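Local coordinates for perosamine synthetase (Caulobacter crescentus, PDB 3BN1), which catalyses the pyridoxal phosphate-dependent transfer of an amino group from L-glutamate to GDP-4-keto-6-deoxy-D-mannose, making the GDP-perosamine used for O-antigen synthesis, at residues A90-V95 against P327-L332; V71-G76 against D203-K208. All blocks are in the same frame, centred on the assembly; numbering follows the deposited sequence.

Contact 1: residues A90-V95 against P327-L332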
loop_
_atom_site.group_PDB
_atom_site.type_symbol
_atom_site.label_atom_id
_atom_site.label_comp_id
_atom_site.label_asym_id
_atom_site.label_seq_id
_atom_site.Cartn_x
_atom_site.Cartn_y
_atom_site.Cartn_z
ATOM N N ALA A 90 7.427 -12.392 0.251
ATOM C CA ALA A 90 6.241 -11.770 -0.308
ATOM C C ALA A 90 5.627 -12.697 -1.349
ATOM O O ALA A 90 4.389 -12.685 -1.488
ATOM C CB ALA A 90 6.548 -10.365 -0.903
ATOM N N SER A 91 6.431 -13.558 -1.992
ATOM C CA SER A 91 5.874 -14.435 -3.017
ATOM C C SER A 91 4.816 -15.347 -2.418
ATOM O O SER A 91 3.783 -15.672 -3.039
ATOM C CB SER A 91 6.962 -15.364 -3.594
ATOM O OG SER A 91 8.031 -14.584 -4.073
ATOM N N ALA A 92 5.178 -15.911 -1.276
ATOM C CA ALA A 92 4.281 -16.867 -0.607
ATOM C C ALA A 92 3.227 -16.107 0.132
ATOM O O ALA A 92 2.088 -16.569 0.176
ATOM C CB ALA A 92 5.094 -17.743 0.390
ATOM N N ASN A 93 3.595 -14.994 0.774
ATOM C CA ASN A 93 2.603 -14.258 1.579
ATOM C C ASN A 93 1.434 -13.824 0.760
ATOM O O ASN A 93 0.269 -13.853 1.181
ATOM C CB ASN A 93 3.171 -12.994 2.294
ATOM C CG ASN A 93 4.121 -13.369 3.448
ATOM O OD1 ASN A 93 4.110 -14.508 3.942
ATOM N ND2 ASN A 93 4.916 -12.396 3.905
ATOM N N SER A 94 1.754 -13.405 -0.467
ATOM C CA SER A 94 0.718 -12.953 -1.399
ATOM C C SER A 94 -0.397 -14.008 -1.610
ATOM O O SER A 94 -1.587 -13.690 -1.668
ATOM C CB SER A 94 1.352 -12.417 -2.718
ATOM O OG SER A 94 1.856 -13.440 -3.575
ATOM N N VAL A 95 -0.019 -15.289 -1.629
ATOM C CA VAL A 95 -0.965 -16.389 -1.824
ATOM C C VAL A 95 -1.728 -16.551 -0.509
ATOM O O VAL A 95 -2.964 -16.666 -0.454
ATOM C CB VAL A 95 -0.187 -17.688 -2.179
ATOM C CG1 VAL A 95 -1.016 -18.992 -2.148
ATOM C CG2 VAL A 95 0.602 -17.489 -3.467
ATOM N N PRO A 327 9.448 -19.760 10.400
ATOM C CA PRO A 327 8.198 -20.074 11.084
ATOM C C PRO A 327 6.910 -20.041 10.278
ATOM O O PRO A 327 6.072 -20.938 10.363
ATOM C CB PRO A 327 8.156 -19.043 12.205
ATOM C CG PRO A 327 9.623 -18.825 12.530
ATOM C CD PRO A 327 10.359 -18.969 11.247
ATOM N N PRO A 328 6.713 -19.002 9.487
ATOM C CA PRO A 328 5.431 -18.971 8.810
ATOM C C PRO A 328 5.162 -20.136 7.857
ATOM O O PRO A 328 4.007 -20.483 7.660
ATOM C CB PRO A 328 5.380 -17.594 8.143
ATOM C CG PRO A 328 6.506 -16.912 8.563
ATOM C CD PRO A 328 7.488 -17.765 9.282
ATOM N N TYR A 329 6.182 -20.744 7.256
ATOM C CA TYR A 329 5.939 -21.768 6.241
ATOM C C TYR A 329 6.595 -23.100 6.523
ATOM O O TYR A 329 6.683 -23.979 5.663
ATOM C CB TYR A 329 6.424 -21.240 4.878
ATOM C CG TYR A 329 5.519 -20.080 4.473
ATOM C CD1 TYR A 329 4.139 -20.278 4.290
ATOM C CD2 TYR A 329 6.021 -18.779 4.366
ATOM C CE1 TYR A 329 3.291 -19.163 4.058
ATOM C CE2 TYR A 329 5.189 -17.690 4.121
ATOM C CZ TYR A 329 3.819 -17.889 3.977
ATOM O OH TYR A 329 2.954 -16.862 3.720
ATOM N N ALA A 330 7.037 -23.248 7.757
ATOM C CA ALA A 330 7.730 -24.454 8.152
ATOM C C ALA A 330 6.795 -25.649 7.978
ATOM O O ALA A 330 7.219 -26.778 7.739
ATOM C CB ALA A 330 8.151 -24.315 9.592
ATOM N N HIS A 331 5.500 -25.360 8.053
ATOM C CA HIS A 331 4.482 -26.382 7.886
ATOM C C HIS A 331 4.346 -26.873 6.422
ATOM O O HIS A 331 3.666 -27.866 6.126
ATOM C CB HIS A 331 3.145 -25.819 8.441
ATOM C CG HIS A 331 2.551 -24.711 7.638
ATOM N ND1 HIS A 331 2.966 -23.405 7.748
ATOM C CD2 HIS A 331 1.536 -24.709 6.738
ATOM C CE1 HIS A 331 2.226 -22.640 6.964
ATOM N NE2 HIS A 331 1.367 -23.411 6.321
ATOM N N LEU A 332 5.027 -26.216 5.490
ATOM C CA LEU A 332 4.890 -26.621 4.116
ATOM C C LEU A 332 6.179 -27.309 3.723
ATOM O O LEU A 332 6.395 -27.544 2.523
ATOM C CB LEU A 332 4.725 -25.384 3.244
ATOM C CG LEU A 332 3.546 -24.485 3.573
ATOM C CD1 LEU A 332 3.667 -23.366 2.544
ATOM C CD2 LEU A 332 2.279 -25.304 3.404
#

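Contact 2: residues V71-G76 against D203-K208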
loop_
_atom_site.group_PDB
_atom_site.type_symbol
_atom_site.label_atom_id
_atom_site.label_comp_id
_atom_site.label_asym_id
_atom_site.label_seq_id
_atom_site.Cartn_x
_atom_site.Cartn_y
_atom_site.Cartn_z
ATOM N N VAL A 71 -5.643 -11.983 -6.696
ATOM C CA VAL A 71 -7.070 -11.813 -6.435
ATOM C C VAL A 71 -7.793 -11.636 -7.782
ATOM O O VAL A 71 -8.794 -12.320 -8.048
ATOM C CB VAL A 71 -7.340 -10.659 -5.476
ATOM C CG1 VAL A 71 -8.864 -10.415 -5.391
ATOM C CG2 VAL A 71 -6.774 -10.987 -4.030
ATOM N N ALA A 72 -7.249 -10.792 -8.663
ATOM C CA ALA A 72 -7.802 -10.570 -10.019
ATOM C C ALA A 72 -7.927 -11.856 -10.819
ATOM O O ALA A 72 -8.939 -12.092 -11.456
ATOM C CB ALA A 72 -6.942 -9.607 -10.804
ATOM N N MET A 73 -6.943 -12.738 -10.728
ATOM C CA MET A 73 -7.041 -14.027 -11.410
ATOM C C MET A 73 -7.989 -14.961 -10.660
ATOM O O MET A 73 -8.179 -16.112 -11.033
ATOM C CB MET A 73 -5.702 -14.700 -11.462
ATOM C CG MET A 73 -4.669 -13.826 -12.102
ATOM S SD MET A 73 -3.276 -14.858 -12.532
ATOM C CE MET A 73 -2.520 -14.953 -11.012
ATOM N N GLY A 74 -8.584 -14.483 -9.584
ATOM C CA GLY A 74 -9.528 -15.332 -8.884
ATOM C C GLY A 74 -8.940 -16.352 -7.910
ATOM O O GLY A 74 -9.679 -17.249 -7.536
ATOM N N ILE A 75 -7.697 -16.205 -7.428
ATOM C CA ILE A 75 -7.140 -17.165 -6.428
ATOM C C ILE A 75 -7.755 -16.912 -5.055
ATOM O O ILE A 75 -7.921 -15.789 -4.635
ATOM C CB ILE A 75 -5.610 -17.059 -6.296
ATOM C CG1 ILE A 75 -4.964 -17.055 -7.685
ATOM C CG2 ILE A 75 -4.969 -17.942 -5.116
ATOM C CD1 ILE A 75 -5.041 -18.363 -8.435
ATOM N N GLY A 76 -8.175 -17.973 -4.390
ATOM C CA GLY A 76 -8.878 -17.830 -3.151
ATOM C C GLY A 76 -8.771 -19.073 -2.296
ATOM O O GLY A 76 -7.931 -19.947 -2.505
ATOM N N ASP A 203 -7.267 -8.135 -21.469
ATOM C CA ASP A 203 -8.003 -6.906 -21.150
ATOM C C ASP A 203 -8.885 -7.065 -19.942
ATOM O O ASP A 203 -9.166 -6.142 -19.206
ATOM C CB ASP A 203 -8.971 -6.538 -22.274
ATOM C CG ASP A 203 -8.295 -6.106 -23.566
ATOM O OD1 ASP A 203 -7.063 -5.982 -23.677
ATOM O OD2 ASP A 203 -9.042 -5.865 -24.526
ATOM N N ASP A 204 -9.458 -8.227 -19.770
ATOM C CA ASP A 204 -10.387 -8.280 -18.684
ATOM C C ASP A 204 -9.669 -8.392 -17.354
ATOM O O ASP A 204 -10.160 -7.911 -16.334
ATOM C CB ASP A 204 -11.352 -9.440 -18.932
ATOM C CG ASP A 204 -12.397 -9.138 -20.043
ATOM O OD1 ASP A 204 -12.242 -8.186 -20.845
ATOM O OD2 ASP A 204 -13.408 -9.873 -20.136
ATOM N N LEU A 205 -8.537 -9.074 -17.364
ATOM C CA LEU A 205 -7.798 -9.213 -16.137
ATOM C C LEU A 205 -7.304 -7.829 -15.785
ATOM O O LEU A 205 -7.307 -7.468 -14.624
ATOM C CB LEU A 205 -6.635 -10.172 -16.315
ATOM C CG LEU A 205 -6.002 -10.686 -15.021
ATOM C CD1 LEU A 205 -6.855 -11.718 -14.226
ATOM C CD2 LEU A 205 -4.696 -11.316 -15.463
ATOM N N ALA A 206 -6.866 -7.054 -16.771
ATOM C CA ALA A 206 -6.360 -5.751 -16.425
ATOM C C ALA A 206 -7.477 -4.914 -15.812
ATOM O O ALA A 206 -7.246 -4.158 -14.871
ATOM C CB ALA A 206 -5.757 -5.045 -17.653
ATOM N N ALA A 207 -8.688 -4.982 -16.383
ATOM C CA ALA A 207 -9.792 -4.136 -15.882
ATOM C C ALA A 207 -10.117 -4.504 -14.432
ATOM O O ALA A 207 -10.299 -3.645 -13.561
ATOM C CB ALA A 207 -11.027 -4.369 -16.733
ATOM N N LYS A 208 -10.166 -5.804 -14.183
ATOM C CA LYS A 208 -10.506 -6.278 -12.846
ATOM C C LYS A 208 -9.433 -5.791 -11.856
ATOM O O LYS A 208 -9.726 -5.472 -10.714
ATOM C CB LYS A 208 -10.468 -7.805 -12.866
ATOM C CG LYS A 208 -11.737 -8.519 -12.478
ATOM C CD LYS A 208 -11.929 -9.805 -13.334
ATOM C CE LYS A 208 -10.637 -10.302 -14.026
ATOM N NZ LYS A 208 -10.743 -11.514 -14.923
#

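Contact 1: residues A90-V95 against P327-L332
Ala-92 is the first residue of helix 90-98 to meet the other segment, its methyl lying against one face of the Tyr-329 ring. CB stands 4.0 Å from the ring centroid of Tyr-329 and 25° off the ring normal, a CH-pi contact displaced toward the CE2 and CZ rim. Pro-328 CB lies over the opposite face, so the ring is sandwiched between two small aliphatic groups. Alanine suits the helix side here because its short side chain lets the aromatic ring come close to the backbone.

The fold is that of the aspartate aminotransferase type, in which strand 80-84, helix 90-98 and strand 101-105 form a beta-alpha-beta crossover of the large mixed sheet; the loop 327-332 comes from much later in the chain, between strand 317-318 and helix 338-346.

One residue on, Asn-93 supplies the polar half of the contact. A chi1 of -71°, with CG beside the backbone N, swings the amide so that OD1 meets the ring edge, where Tyr-329 OH donates to OD1 of Asn-93 over 2.6 Å. The hydroxyl lies in the carbonyl plane on a lone pair, while amide and ring planes are turned 40° apart. Asparagine suits this buried spot because its neutral carbonyl oxygen can accept the tyrosine's hydrogen bond without introducing a charge. Tyr-329 OH also bonds Thr-96 OG1, and Val-228 of the second subunit packs on both Asn-93 and Tyr-329.

Contact 2: residues V71-G76 against D203-K208
Apolar contact centres on Leu-205, whose CD1 methyl points into the C-terminal end of helix 62-72. It lies 3.7 Å from CG of Met-73 and 4.0 Å from CB of Ala-72. A chi1 of -165°, which places CG opposite the backbone N of Leu-205, turns the CD1 branch toward Ala-72 and Met-73. The small Ala-72 lets the two backbones approach, its CA being 5.8 Å from CA of Lys-208, while the unbranched chain of Met-73 crosses the leucine at a slant, its CG methylene doing the touching.

Against the backbone, CD1 of Leu-205 is 3.5 Å from Ala-72 O, and CE of Lys-208 approaches the same oxygen at 3.6 Å. These are van der Waals contacts, and no hydrogen bond joins the segments. The exposed Lys-208 chain bends through torsions far from staggered, so its exact course is uncertain.

Within 71-76 the helix closes in a Schellman motif, Gly-74 taking the positive phi (82°) that glycine adopts with ease.

Helix 203-213 continues the packing through Met-209 and Leu-212, which touch Ala-72 and Val-71. Met-73 and Leu-205 both rest on Cys-179 of strand 179-183, Met-73 also reaches strand 155-159, and Ala-206 lies on strand 55-59.

Along the chain the segments alternate: 71-76, 90-95, 203-208, then 327-332. The two contacts have centres 22 Å apart, and their nearest atoms come within about 5 Å. Helices 62-72, 90-98 and 203-213, which supply three of the four segments, pack against the same seven-stranded sheet, and helix 62-72 connects the contacts, since its Leu-66 and Leu-70 pack on Ser-94 of the neighbouring helix 90-98. Contact 2 joins two helices within this large sheet domain, whereas contact 1 ties the domain to a loop from later in the chain and lies beside the second subunit of the homodimer. Contact 1 is also near the active site: the Asn-93 side chain is about 9 Å from bound 2-oxoglutarate.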